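Local coordinates for protein histidinol-phosphatase (Listeria monocytogenes str. 4b H7858, PDB 3DCP) that probably catalyses the hydrolysis of histidinol phosphate to histidinol and phosphate, at a metal centre in a TIM-barrel-like PHP domain, at residues H6-F11 with D258-Q263; E10-G15 with I37-P42. All coordinates share one frame; numbering follows the deposited sequence.

Contact 1: residues H6-F11 with D258-Q263; sequences HTHTEF and DSHGVQ. With FE (Fe (III) ion), chain F; ZN (zinc ion), chain D.
Asp258 OD1 and the NE2 atoms of His6 and His8 all bind one iron, the carboxylate oxygen at 2.4 Å from FE. This iron site is part of the multinuclear metal centre of a PHP domain: His6-Thr7-His8 is the family's His-x-His motif at the end of strand 3-7, and Asp258-Ser259-His260 supplies an Asp-x-His motif after strand 253-256. Glu93 completes the protein ligands of this iron.

The Asp258 carboxylate runs alongside both histidines; because OD1 shares the iron with both NE2 atoms, it lies 3.3 Å from His6 NE2 and equally far from His8 NE2, as neighbouring ligands. The carboxylate is turned 35° from the His6 ring, with CG over one face near the rim. Against His8 it is almost coplanar, and OD1 approaches the ring edge. Asn224 ND2 bonds to Asp258 OD2 and helps to fix the carboxylate's rotation.

His260 serves the zinc instead, through NE2. Its ring forms an offset stack with that of His8, centroids 4.3 Å apart and planes at 23°. CB of His8 also lies over the His260 face as a CH-pi contact. Histidine suits both places because it offers a metal-binding nitrogen and a flat surface. His8 CG lies anti to its carbonyl carbon (chi1 -69°), bringing the imidazole alongside His260. His8 ND1 hydrogen-bonds to Glu39 OE2, so each ring nitrogen of His8 has a partner.

The backbones come together as well: His8 N donates to Ser259 O at 2.7 Å, while Asp258 N makes a weak, bent bond to His6 O. Farther along, a water donates to Thr9 O at 2.8 Å and to His260 O at 3.0 Å.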
loop_
_atom_site.group_PDB
_atom_site.type_symbol
_atom_site.label_atom_id
_atom_site.label_comp_id
_atom_site.label_asym_id
_atom_site.label_seq_id
_atom_site.Cartn_x
_atom_site.Cartn_y
_atom_site.Cartn_z
ATOM N N HIS A 6 4.932 -0.948 7.303
ATOM C CA HIS A 6 3.566 -0.985 6.802
ATOM C C HIS A 6 2.662 -1.863 7.658
ATOM O O HIS A 6 2.594 -3.075 7.463
ATOM C CB HIS A 6 3.598 -1.474 5.345
ATOM C CG HIS A 6 2.353 -1.190 4.571
ATOM N ND1 HIS A 6 2.336 -1.126 3.194
ATOM C CD2 HIS A 6 1.076 -0.977 4.972
ATOM C CE1 HIS A 6 1.104 -0.887 2.780
ATOM N NE2 HIS A 6 0.323 -0.791 3.841
ATOM N N THR A 7 1.977 -1.250 8.623
ATOM C CA THR A 7 1.058 -1.993 9.482
ATOM C C THR A 7 -0.241 -1.224 9.710
ATOM O O THR A 7 -0.294 -0.004 9.555
ATOM C CB THR A 7 1.675 -2.299 10.851
ATOM O OG1 THR A 7 1.766 -1.086 11.609
ATOM C CG2 THR A 7 3.070 -2.916 10.683
ATOM N N HIS A 8 -1.285 -1.947 10.094
ATOM C CA HIS A 8 -2.586 -1.340 10.319
ATOM C C HIS A 8 -3.102 -1.567 11.738
ATOM O O HIS A 8 -2.457 -2.246 12.536
ATOM C CB HIS A 8 -3.565 -1.847 9.262
ATOM C CG HIS A 8 -3.252 -1.337 7.891
ATOM N ND1 HIS A 8 -3.662 -0.097 7.447
ATOM C CD2 HIS A 8 -2.504 -1.865 6.893
ATOM C CE1 HIS A 8 -3.186 0.114 6.232
ATOM N NE2 HIS A 8 -2.480 -0.944 5.873
ATOM N N THR A 9 -4.262 -0.991 12.048
ATOM C CA THR A 9 -4.807 -1.055 13.400
ATOM C C THR A 9 -6.296 -1.359 13.470
ATOM O O THR A 9 -6.938 -1.661 12.463
ATOM C CB THR A 9 -4.598 0.288 14.128
ATOM O OG1 THR A 9 -5.469 1.277 13.557
ATOM C CG2 THR A 9 -3.156 0.757 13.981
ATOM N N GLU A 10 -6.842 -1.245 14.679
ATOM C CA GLU A 10 -8.260 -1.475 14.914
ATOM C C GLU A 10 -9.094 -0.370 14.260
ATOM O O GLU A 10 -10.319 -0.473 14.173
ATOM C CB GLU A 10 -8.557 -1.531 16.420
ATOM C CG GLU A 10 -8.312 -0.221 17.184
ATOM C CD GLU A 10 -6.872 -0.053 17.673
ATOM O OE1 GLU A 10 -5.976 -0.788 17.205
ATOM O OE2 GLU A 10 -6.641 0.830 18.528
ATOM N N PHE A 11 -8.423 0.687 13.809
ATOM C CA PHE A 11 -9.097 1.805 13.154
ATOM C C PHE A 11 -9.358 1.503 11.679
ATOM O O PHE A 11 -9.868 2.348 10.947
ATOM C CB PHE A 11 -8.258 3.079 13.293
ATOM C CG PHE A 11 -8.420 3.767 14.618
ATOM C CD1 PHE A 11 -9.437 4.698 14.813
ATOM C CD2 PHE A 11 -7.564 3.480 15.676
ATOM C CE1 PHE A 11 -9.598 5.331 16.039
ATOM C CE2 PHE A 11 -7.714 4.110 16.910
ATOM C CZ PHE A 11 -8.733 5.037 17.091
ATOM N N ASP A 258 2.213 -5.292 5.974
ATOM C CA ASP A 258 0.835 -4.902 5.699
ATOM C C ASP A 258 -0.098 -5.626 6.680
ATOM O O ASP A 258 -1.197 -6.046 6.314
ATOM C CB ASP A 258 0.456 -5.270 4.264
ATOM C CG ASP A 258 -0.473 -4.245 3.629
ATOM O OD1 ASP A 258 -1.239 -3.599 4.369
ATOM O OD2 ASP A 258 -0.443 -4.095 2.393
ATOM N N SER A 259 0.349 -5.767 7.926
ATOM C CA SER A 259 -0.424 -6.463 8.951
ATOM C C SER A 259 -1.733 -5.774 9.325
ATOM O O SER A 259 -1.770 -4.558 9.545
ATOM C CB SER A 259 0.420 -6.653 10.224
ATOM O OG SER A 259 1.540 -7.504 9.997
ATOM N N HIS A 260 -2.804 -6.561 9.391
ATOM C CA HIS A 260 -4.120 -6.061 9.779
ATOM C C HIS A 260 -4.567 -6.805 11.026
ATOM O O HIS A 260 -5.730 -6.734 11.429
ATOM C CB HIS A 260 -5.140 -6.266 8.657
ATOM C CG HIS A 260 -4.884 -5.412 7.459
ATOM N ND1 HIS A 260 -3.783 -5.583 6.648
ATOM C CD2 HIS A 260 -5.560 -4.354 6.955
ATOM C CE1 HIS A 260 -3.791 -4.668 5.697
ATOM N NE2 HIS A 260 -4.859 -3.908 5.860
ATOM N N GLY A 261 -3.619 -7.515 11.628
ATOM C CA GLY A 261 -3.884 -8.278 12.833
ATOM C C GLY A 261 -2.602 -8.858 13.399
ATOM O O GLY A 261 -1.561 -8.846 12.739
ATOM N N VAL A 262 -2.681 -9.370 14.624
ATOM C CA VAL A 262 -1.527 -9.948 15.307
ATOM C C VAL A 262 -0.865 -11.096 14.535
ATOM O O VAL A 262 0.363 -11.184 14.466
ATOM C CB VAL A 262 -1.930 -10.455 16.714
ATOM C CG1 VAL A 262 -0.742 -11.130 17.390
ATOM C CG2 VAL A 262 -2.435 -9.292 17.562
ATOM N N GLN A 263 -1.677 -11.960 13.942
ATOM C CA GLN A 263 -1.146 -13.102 13.215
ATOM C C GLN A 263 -0.375 -12.746 11.956
ATOM O O GLN A 263 0.378 -13.573 11.446
ATOM C CB GLN A 263 -2.267 -14.095 12.892
ATOM C CG GLN A 263 -2.821 -14.772 14.134
ATOM C CD GLN A 263 -1.709 -15.309 15.019
ATOM O OE1 GLN A 263 -0.889 -16.110 14.574
ATOM N NE2 GLN A 263 -1.672 -14.863 16.273
HETATM FE FE FE F . -1.824 -1.402 3.763
HETATM ZN ZN ZN D . -6.096 -2.395 4.696
HETATM O O HOH W 1 -6.142 -3.808 10.835
#

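Contact 2: residues E10-G15 with I37-P42. With ZN (zinc ion), chain D.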
loop_
_atom_site.group_PDB
_atom_site.type_symbol
_atom_site.label_atom_id
_atom_site.label_comp_id
_atom_site.label_asym_id
_atom_site.label_seq_id
_atom_site.Cartn_x
_atom_site.Cartn_y
_atom_site.Cartn_z
ATOM N N GLU A 10 -6.842 -1.245 14.679
ATOM C CA GLU A 10 -8.260 -1.475 14.914
ATOM C C GLU A 10 -9.094 -0.370 14.260
ATOM O O GLU A 10 -10.319 -0.473 14.173
ATOM C CB GLU A 10 -8.557 -1.531 16.420
ATOM C CG GLU A 10 -8.312 -0.221 17.184
ATOM C CD GLU A 10 -6.872 -0.053 17.673
ATOM O OE1 GLU A 10 -5.976 -0.788 17.205
ATOM O OE2 GLU A 10 -6.641 0.830 18.528
ATOM N N PHE A 11 -8.423 0.687 13.809
ATOM C CA PHE A 11 -9.097 1.805 13.154
ATOM C C PHE A 11 -9.358 1.503 11.679
ATOM O O PHE A 11 -9.868 2.348 10.947
ATOM C CB PHE A 11 -8.258 3.079 13.293
ATOM C CG PHE A 11 -8.420 3.767 14.618
ATOM C CD1 PHE A 11 -9.437 4.698 14.813
ATOM C CD2 PHE A 11 -7.564 3.480 15.676
ATOM C CE1 PHE A 11 -9.598 5.331 16.039
ATOM C CE2 PHE A 11 -7.714 4.110 16.910
ATOM C CZ PHE A 11 -8.733 5.037 17.091
ATOM N N CYS A 12 -9.000 0.295 11.250
ATOM C CA CYS A 12 -9.216 -0.133 9.872
ATOM C C CYS A 12 -10.513 -0.932 9.812
ATOM O O CYS A 12 -10.617 -2.008 10.393
ATOM C CB CYS A 12 -8.050 -0.995 9.387
ATOM S SG CYS A 12 -8.287 -1.628 7.713
ATOM N N PRO A 13 -11.517 -0.419 9.090
ATOM C CA PRO A 13 -12.815 -1.090 8.966
ATOM C C PRO A 13 -12.769 -2.529 8.459
ATOM O O PRO A 13 -13.588 -3.349 8.858
ATOM C CB PRO A 13 -13.592 -0.167 8.028
ATOM C CG PRO A 13 -12.962 1.180 8.271
ATOM C CD PRO A 13 -11.500 0.829 8.313
ATOM N N HIS A 14 -11.821 -2.839 7.579
ATOM C CA HIS A 14 -11.726 -4.193 7.047
ATOM C C HIS A 14 -10.627 -5.024 7.696
ATOM O O HIS A 14 -10.290 -6.105 7.207
ATOM C CB HIS A 14 -11.503 -4.169 5.539
ATOM C CG HIS A 14 -10.363 -3.303 5.111
ATOM N ND1 HIS A 14 -10.493 -1.942 4.928
ATOM C CD2 HIS A 14 -9.064 -3.595 4.863
ATOM C CE1 HIS A 14 -9.322 -1.434 4.585
ATOM N NE2 HIS A 14 -8.439 -2.416 4.540
ATOM N N GLY A 15 -10.052 -4.514 8.781
ATOM C CA GLY A 15 -9.016 -5.262 9.466
ATOM C C GLY A 15 -9.617 -6.336 10.354
ATOM O O GLY A 15 -10.829 -6.554 10.357
ATOM N N ILE A 37 3.072 2.643 11.889
ATOM C CA ILE A 37 1.625 2.527 11.875
ATOM C C ILE A 37 1.140 3.495 10.793
ATOM O O ILE A 37 1.160 4.717 10.972
ATOM C CB ILE A 37 1.032 2.933 13.234
ATOM C CG1 ILE A 37 1.543 1.985 14.320
ATOM C CG2 ILE A 37 -0.487 2.935 13.162
ATOM C CD1 ILE A 37 1.296 2.470 15.731
ATOM N N VAL A 38 0.736 2.940 9.659
ATOM C CA VAL A 38 0.274 3.745 8.549
ATOM C C VAL A 38 -1.141 3.328 8.183
ATOM O O VAL A 38 -1.378 2.635 7.191
ATOM C CB VAL A 38 1.217 3.582 7.348
ATOM C CG1 VAL A 38 2.522 4.324 7.619
ATOM C CG2 VAL A 38 1.520 2.101 7.121
ATOM N N GLU A 39 -2.086 3.748 9.012
ATOM C CA GLU A 39 -3.472 3.407 8.788
ATOM C C GLU A 39 -4.022 4.100 7.541
ATOM O O GLU A 39 -3.507 5.133 7.111
ATOM C CB GLU A 39 -4.300 3.792 10.010
ATOM C CG GLU A 39 -5.698 3.263 9.938
ATOM C CD GLU A 39 -5.699 1.771 9.702
ATOM O OE1 GLU A 39 -5.470 1.013 10.670
ATOM O OE2 GLU A 39 -5.901 1.366 8.540
ATOM N N HIS A 40 -5.064 3.521 6.959
ATOM C CA HIS A 40 -5.688 4.099 5.780
ATOM C C HIS A 40 -6.270 5.482 6.039
ATOM O O HIS A 40 -7.075 5.672 6.952
ATOM C CB HIS A 40 -6.804 3.191 5.281
ATOM C CG HIS A 40 -6.312 1.917 4.680
ATOM N ND1 HIS A 40 -5.718 1.864 3.437
ATOM C CD2 HIS A 40 -6.311 0.649 5.153
ATOM C CE1 HIS A 40 -5.375 0.617 3.168
ATOM N NE2 HIS A 40 -5.724 -0.139 4.192
ATOM N N ALA A 41 -5.872 6.444 5.216
ATOM C CA ALA A 41 -6.386 7.800 5.346
ATOM C C ALA A 41 -7.816 7.846 4.815
ATOM O O ALA A 41 -8.157 7.134 3.874
ATOM C CB ALA A 41 -5.502 8.772 4.570
ATOM N N PRO A 42 -8.675 8.676 5.426
ATOM C CA PRO A 42 -10.065 8.790 4.981
ATOM C C PRO A 42 -10.143 9.167 3.496
ATOM O O PRO A 42 -9.349 9.967 3.010
ATOM C CB PRO A 42 -10.625 9.884 5.888
ATOM C CG PRO A 42 -9.833 9.699 7.157
ATOM C CD PRO A 42 -8.435 9.513 6.614
HETATM ZN ZN ZN D . -6.096 -2.395 4.696
HETATM O O HOH W 2 -8.563 3.637 8.136
#
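His14 and His40 meet at the zinc, each giving it NE2, that of His40 at 2.3 Å from ZN. The two side chains cross at about a right angle, and their ring planes are 52° apart, neither stacked nor edge-to-face; His40 NE2 lies at the edge of the His14 ring, near its plane. His260 adds the third histidine nitrogen.

Next to this pair sits Cys12. Its SG, anti to its own backbone N (chi1 177°), lies over the centre of the His14 ring and meets the edge of the His40 ring, with CD2 of His40 at 4.0 Å from SG. The sulfur is 3.8 Å from ZN, so cysteine here is compact, polarisable packing between two ligands and not a ligand itself. A type I turn from Cys12 to Gly15, closed by Gly15 N to Cys12 O, puts His14 at its third position, and Thr60 O fixes the ring through ND1.

Behind the ligands lies the buried carboxylate of Glu39. Cys12 CB packs against it, 3.3 Å from OE2, and Phe11 CB touches its CG. OE2 accepts from His40 N at 2.8 Å, the donor arriving on the anti side at 26° from the carboxylate plane; OE1 takes Thr9 N, so the glutamate also serves the 6-11 segment. Glutamate suits this spot because its two oxygens can take up several N-H groups at once.

A water donates to His40 O and, weakly, to Phe11 O. With no direct polar bond between the segments, zinc is the main polar link, and histidine nitrogens bound this way are consistent with a metal-dependent phosphatase centre.

From the N terminus, residues 6-11 carry the chain off the end of strand 3-7, and it continues through 10-15 into helix 20-29 and back along the parallel neighbouring strand 34-40. Contact 2 closes this beta-alpha-beta crossover, a short loop of 21 intervening residues. Contact 1 uses the same N-terminal segment, sharing Glu10 and Phe11, but waits for residues 258-263, after 246 residues of intervening chain; the short loop lies within that span. It thus brings the end of the last strand, 253-256, to the end of the first, consistent with closure of a barrel. Glu39, on strand 34-40, ties the two contacts together at the ends of strands 3-7 and 34-40.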